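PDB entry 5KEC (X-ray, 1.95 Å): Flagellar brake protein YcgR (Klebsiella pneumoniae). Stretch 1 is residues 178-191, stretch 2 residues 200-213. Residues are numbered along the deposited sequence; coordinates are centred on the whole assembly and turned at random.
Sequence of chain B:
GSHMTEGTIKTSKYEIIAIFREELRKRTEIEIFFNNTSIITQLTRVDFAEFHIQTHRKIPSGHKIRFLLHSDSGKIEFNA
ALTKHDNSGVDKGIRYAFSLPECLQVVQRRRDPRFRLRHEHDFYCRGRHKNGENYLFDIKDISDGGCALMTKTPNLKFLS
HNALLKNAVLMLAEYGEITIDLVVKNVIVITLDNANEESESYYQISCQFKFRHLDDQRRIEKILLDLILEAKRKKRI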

# COMPACT_ATOMS: atom_id res chain seq x y z
N ILE B 178 -13.21 6.11 -14.23
CA ILE B 178 -12.33 6.90 -13.39
C ILE B 178 -10.98 7.06 -14.07
O ILE B 178 -10.27 6.08 -14.28
CB ILE B 178 -12.12 6.25 -12.01
CG1 ILE B 178 -13.46 6.03 -11.31
CG2 ILE B 178 -11.20 7.11 -11.15
CD1 ILE B 178 -13.33 5.39 -9.94
N THR B 179 -10.63 8.30 -14.39
CA THR B 179 -9.33 8.59 -14.98
C THR B 179 -8.32 8.77 -13.87
O THR B 179 -8.55 9.51 -12.92
CB THR B 179 -9.38 9.86 -15.86
OG1 THR B 179 -10.29 9.64 -16.95
CG2 THR B 179 -8.00 10.17 -16.44
N ILE B 180 -7.20 8.07 -13.96
CA ILE B 180 -6.24 8.05 -12.87
C ILE B 180 -4.84 7.83 -13.40
O ILE B 180 -4.66 7.43 -14.55
CB ILE B 180 -6.59 6.93 -11.87
CG1 ILE B 180 -5.87 7.15 -10.54
CG2 ILE B 180 -6.27 5.55 -12.48
CD1 ILE B 180 -6.28 6.16 -9.48
N ASP B 181 -3.84 8.09 -12.57
CA ASP B 181 -2.46 7.78 -12.91
C ASP B 181 -2.02 6.52 -12.18
O ASP B 181 -2.29 6.35 -10.99
CB ASP B 181 -1.55 8.95 -12.58
CG ASP B 181 -1.95 10.21 -13.30
OD1 ASP B 181 -2.25 10.14 -14.51
OD2 ASP B 181 -2.01 11.28 -12.64
N LEU B 182 -1.35 5.63 -12.90
CA LEU B 182 -0.90 4.38 -12.30
C LEU B 182 0.62 4.33 -12.25
O LEU B 182 1.30 4.73 -13.19
CB LEU B 182 -1.43 3.18 -13.08
CG LEU B 182 -2.95 3.09 -13.27
CD1 LEU B 182 -3.28 1.98 -14.26
CD2 LEU B 182 -3.65 2.88 -11.94
N VAL B 183 1.15 3.82 -11.15
CA VAL B 183 2.58 3.58 -11.02
C VAL B 183 2.81 2.08 -11.07
O VAL B 183 2.35 1.34 -10.20
CB VAL B 183 3.13 4.14 -9.70
CG1 VAL B 183 4.59 3.75 -9.53
CG2 VAL B 183 2.95 5.66 -9.65
N VAL B 184 3.51 1.63 -12.11
CA VAL B 184 3.81 0.22 -12.28
C VAL B 184 4.76 -0.24 -11.17
O VAL B 184 5.80 0.37 -10.96
CB VAL B 184 4.44 -0.04 -13.66
CG1 VAL B 184 4.84 -1.51 -13.80
CG2 VAL B 184 3.47 0.36 -14.76
N LYS B 185 4.39 -1.30 -10.46
CA LYS B 185 5.19 -1.79 -9.34
C LYS B 185 5.85 -3.12 -9.63
O LYS B 185 6.99 -3.36 -9.23
CB LYS B 185 4.34 -1.91 -8.07
CG LYS B 185 4.06 -0.58 -7.39
CD LYS B 185 5.36 0.12 -7.07
CE LYS B 185 5.13 1.51 -6.51
NZ LYS B 185 6.43 2.20 -6.27
N ASN B 186 5.13 -4.01 -10.31
CA ASN B 186 5.61 -5.37 -10.52
C ASN B 186 4.97 -6.03 -11.73
O ASN B 186 3.77 -5.94 -11.94
CB ASN B 186 5.35 -6.21 -9.27
CG ASN B 186 6.48 -7.16 -8.96
OD1 ASN B 186 7.48 -6.78 -8.36
ND2 ASN B 186 6.31 -8.42 -9.35
N VAL B 187 5.79 -6.69 -12.54
CA VAL B 187 5.26 -7.44 -13.67
C VAL B 187 5.70 -8.90 -13.58
O VAL B 187 6.90 -9.19 -13.46
CB VAL B 187 5.73 -6.84 -15.02
CG1 VAL B 187 5.11 -7.61 -16.18
CG2 VAL B 187 5.38 -5.36 -15.11
N ILE B 188 4.74 -9.81 -13.62
CA ILE B 188 5.03 -11.24 -13.69
C ILE B 188 4.30 -11.89 -14.86
O ILE B 188 3.32 -11.35 -15.37
CB ILE B 188 4.68 -12.00 -12.39
CG1 ILE B 188 3.16 -12.01 -12.16
CG2 ILE B 188 5.42 -11.41 -11.20
CD1 ILE B 188 2.75 -12.72 -10.86
N VAL B 189 4.80 -13.05 -15.27
CA VAL B 189 4.17 -13.82 -16.34
C VAL B 189 3.62 -15.11 -15.76
O VAL B 189 4.38 -15.94 -15.26
CB VAL B 189 5.18 -14.20 -17.44
CG1 VAL B 189 4.44 -14.61 -18.71
CG2 VAL B 189 6.14 -13.06 -17.71
N ILE B 190 2.31 -15.27 -15.83
CA ILE B 190 1.65 -16.46 -15.34
C ILE B 190 1.31 -17.38 -16.50
O ILE B 190 0.64 -16.97 -17.44
CB ILE B 190 0.37 -16.10 -14.57
CG1 ILE B 190 0.71 -15.27 -13.34
CG2 ILE B 190 -0.40 -17.35 -14.18
CD1 ILE B 190 -0.50 -14.73 -12.59
N THR B 191 1.79 -18.61 -16.45
CA THR B 191 1.54 -19.56 -17.52
C THR B 191 0.66 -20.71 -17.04
O THR B 191 0.94 -21.34 -16.02
CB THR B 191 2.86 -20.11 -18.11
OG1 THR B 191 3.63 -19.03 -18.65
CG2 THR B 191 2.57 -21.11 -19.22
N GLU B 200 -0.88 -21.17 -22.16
CA GLU B 200 -1.23 -19.75 -22.24
C GLU B 200 -0.47 -18.93 -21.21
O GLU B 200 -0.45 -19.27 -20.03
CB GLU B 200 -2.73 -19.56 -22.03
CG GLU B 200 -3.61 -20.00 -23.19
CD GLU B 200 -3.62 -18.99 -24.32
OE1 GLU B 200 -4.54 -18.14 -24.35
OE2 GLU B 200 -2.72 -19.04 -25.19
N SER B 201 0.16 -17.85 -21.66
CA SER B 201 0.85 -16.95 -20.74
C SER B 201 0.14 -15.60 -20.62
O SER B 201 -0.21 -14.97 -21.62
CB SER B 201 2.31 -16.75 -21.18
OG SER B 201 3.01 -17.98 -21.16
N TYR B 202 -0.06 -15.18 -19.38
CA TYR B 202 -0.72 -13.91 -19.09
C TYR B 202 0.24 -13.03 -18.32
O TYR B 202 0.91 -13.50 -17.40
CB TYR B 202 -1.99 -14.15 -18.28
CG TYR B 202 -2.94 -15.12 -18.94
CD1 TYR B 202 -3.95 -14.67 -19.77
CD2 TYR B 202 -2.80 -16.49 -18.75
CE1 TYR B 202 -4.82 -15.55 -20.38
CE2 TYR B 202 -3.66 -17.38 -19.35
CZ TYR B 202 -4.67 -16.91 -20.17
OH TYR B 202 -5.53 -17.80 -20.78
N TYR B 203 0.30 -11.76 -18.69
CA TYR B 203 1.14 -10.82 -17.97
C TYR B 203 0.31 -10.07 -16.93
O TYR B 203 -0.73 -9.49 -17.25
CB TYR B 203 1.81 -9.84 -18.93
CG TYR B 203 2.78 -10.51 -19.87
CD1 TYR B 203 4.14 -10.51 -19.59
CD2 TYR B 203 2.35 -11.14 -21.02
CE1 TYR B 203 5.04 -11.13 -20.44
CE2 TYR B 203 3.24 -11.76 -21.88
CZ TYR B 203 4.58 -11.75 -21.58
OH TYR B 203 5.48 -12.36 -22.43
N GLN B 204 0.77 -10.11 -15.68
CA GLN B 204 0.11 -9.41 -14.60
C GLN B 204 0.95 -8.22 -14.17
O GLN B 204 2.09 -8.38 -13.72
CB GLN B 204 -0.14 -10.34 -13.41
CG GLN B 204 -0.74 -9.63 -12.20
CD GLN B 204 -1.08 -10.58 -11.08
OE1 GLN B 204 -2.09 -11.28 -11.14
NE2 GLN B 204 -0.25 -10.61 -10.04
N ILE B 205 0.40 -7.02 -14.34
CA ILE B 205 1.08 -5.80 -13.94
C ILE B 205 0.41 -5.24 -12.70
O ILE B 205 -0.77 -4.88 -12.73
CB ILE B 205 1.08 -4.75 -15.07
CG1 ILE B 205 1.77 -5.32 -16.31
CG2 ILE B 205 1.78 -3.49 -14.61
CD1 ILE B 205 0.82 -5.82 -17.37
N SER B 206 1.16 -5.20 -11.61
CA SER B 206 0.63 -4.70 -10.35
C SER B 206 0.91 -3.22 -10.28
O SER B 206 2.03 -2.77 -10.52
CB SER B 206 1.27 -5.41 -9.16
OG SER B 206 0.88 -6.77 -9.13
N CYS B 207 -0.13 -2.45 -9.98
CA CYS B 207 -0.02 -1.00 -10.03
C CYS B 207 -0.46 -0.35 -8.74
O CYS B 207 -1.25 -0.91 -7.97
CB CYS B 207 -0.84 -0.45 -11.20
SG CYS B 207 -0.19 -0.95 -12.82
N GLN B 208 0.06 0.84 -8.49
CA GLN B 208 -0.36 1.64 -7.36
C GLN B 208 -1.17 2.80 -7.91
O GLN B 208 -0.76 3.45 -8.87
CB GLN B 208 0.87 2.14 -6.60
CG GLN B 208 0.57 2.77 -5.26
CD GLN B 208 1.81 3.33 -4.60
OE1 GLN B 208 2.09 4.52 -4.69
NE2 GLN B 208 2.56 2.46 -3.93
N PHE B 209 -2.33 3.05 -7.32
CA PHE B 209 -3.17 4.18 -7.72
C PHE B 209 -2.53 5.50 -7.31
O PHE B 209 -2.10 5.66 -6.17
CB PHE B 209 -4.55 4.08 -7.05
CG PHE B 209 -5.41 2.97 -7.58
CD1 PHE B 209 -6.25 2.27 -6.73
CD2 PHE B 209 -5.40 2.65 -8.93
CE1 PHE B 209 -7.05 1.25 -7.22
CE2 PHE B 209 -6.20 1.64 -9.42
CZ PHE B 209 -7.03 0.94 -8.56
N LYS B 210 -2.48 6.45 -8.24
CA LYS B 210 -2.21 7.84 -7.89
C LYS B 210 -3.49 8.64 -8.15
O LYS B 210 -3.68 9.18 -9.24
CB LYS B 210 -1.05 8.42 -8.71
CG LYS B 210 0.32 7.88 -8.34
CD LYS B 210 0.68 8.18 -6.89
CE LYS B 210 1.99 7.51 -6.49
NZ LYS B 210 2.38 7.79 -5.07
N PHE B 211 -4.36 8.71 -7.14
CA PHE B 211 -5.66 9.35 -7.31
C PHE B 211 -5.56 10.85 -7.58
O PHE B 211 -4.65 11.52 -7.09
CB PHE B 211 -6.55 9.11 -6.09
CG PHE B 211 -7.02 7.69 -5.96
CD1 PHE B 211 -8.09 7.23 -6.71
CD2 PHE B 211 -6.39 6.81 -5.08
CE1 PHE B 211 -8.53 5.92 -6.58
CE2 PHE B 211 -6.82 5.51 -4.95
CZ PHE B 211 -7.89 5.06 -5.70
N ARG B 212 -6.51 11.37 -8.34
CA ARG B 212 -6.56 12.79 -8.66
C ARG B 212 -7.43 13.55 -7.67
O ARG B 212 -7.21 14.74 -7.44
CB ARG B 212 -7.06 13.00 -10.09
CG ARG B 212 -6.15 12.41 -11.15
CD ARG B 212 -6.62 12.77 -12.54
NE ARG B 212 -5.63 12.39 -13.55
CZ ARG B 212 -5.74 12.65 -14.84
NH1 ARG B 212 -6.81 13.28 -15.31
NH2 ARG B 212 -4.79 12.26 -15.68
N HIS B 213 -8.41 12.87 -7.09
CA HIS B 213 -9.24 13.47 -6.06
C HIS B 213 -9.57 12.45 -4.99
O HIS B 213 -9.43 11.24 -5.20
CB HIS B 213 -10.56 13.98 -6.64
CG HIS B 213 -10.43 14.61 -8.00
ND1 HIS B 213 -10.26 13.86 -9.14
CD2 HIS B 213 -10.46 15.90 -8.39
CE1 HIS B 213 -10.18 14.67 -10.18
NE2 HIS B 213 -10.30 15.91 -9.75
O HOH W 1 -8.33 9.52 -9.91

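Residues 178-191 run antiparallel to the strand in the second stretch, as neighbours in one sheet. Their axes come within 4.5 Å. The two stretches bury 1349 Å² between them, both sides summed.

A backbone ladder runs the length of the contact. Ile190 and Tyr202 form a tight two-bond pair, with Ile190 N to Tyr202 O and Tyr202 N to Ile190 O both 2.7 Å. Ile188 and Gln204 repeat this pattern, as do Val183 and Gln208. Towards the far end, Lys210 N donates to Asp181 O at 2.8 Å.

A beta bulge interrupts the ladder between Val184 and Asn186. Lys185 is the extra residue, with phi/psi of -111/-39. Ser206 O accepts from Lys185 N at 2.8 Å and, weakly, from Asn186 N at 3.3 Å. Ser206 N returns a bond to Asn186 O at 2.7 Å. After this shift the side chains pair again.

One face of the sheet carries Leu182, Val184, Val187 and Val189 against Phe209, Cys207, Ile205 and Tyr203. The buried members are apolar, as suits a packed face. Leu182 CD2 meets the edge of the Phe209 ring, 3.5 Å from Phe209 CD2. Ile205 packs against both Val184 and Val187, with Ile205 CG2 3.7 Å from Val184 CG1 and Ile205 CG1 3.8 Å from Val187 CG2. The two valine methyls, Val184 CG1 and Val187 CG2, are themselves 4.1 Å apart, so they form one surface for the isoleucine. Val189 places CG1 over one face of the Tyr203 ring, a CH-pi contact. Small polar side chains continue this face at Thr191 and Ser201, where Thr191 OG1 and Ser201 OG are hydrogen-bonded at 2.8 Å.

Ile180 is the long bump at the other end. Its CA-to-CB bond points sideways, but its t,t rotamer brings the end closer to the second stretch. Ile180 CD1 sits 3.6 Å from Phe209 CB and over the face of the Phe211 ring, 3.5 Å from Phe211 CD1. The methyl end of Ile180 is apolar, as suits a place against two phenylalanines.

The opposite face is more polar, though Val183 is buried there. Val183 CG2 packs 3.7 Å from Lys210 CG, so the lysine's aliphatic part covers the valine while its end leads away. Ile188 CD1 lies 3.8 Å from Gln204 NE2.

Arg212 closes the contact beyond the strand. Its side chain reaches back, and Arg212 NH2 makes a salt bridge of 3.5 Å with Asp181 OD1, which lies at the edge of the guanidinium. Thr179 CG2 covers one face of that group, 3.5 Å from Arg212 NH1. A water links the backbones here, 3.0 Å from Thr179 O and 3.0 Å from Arg212 N.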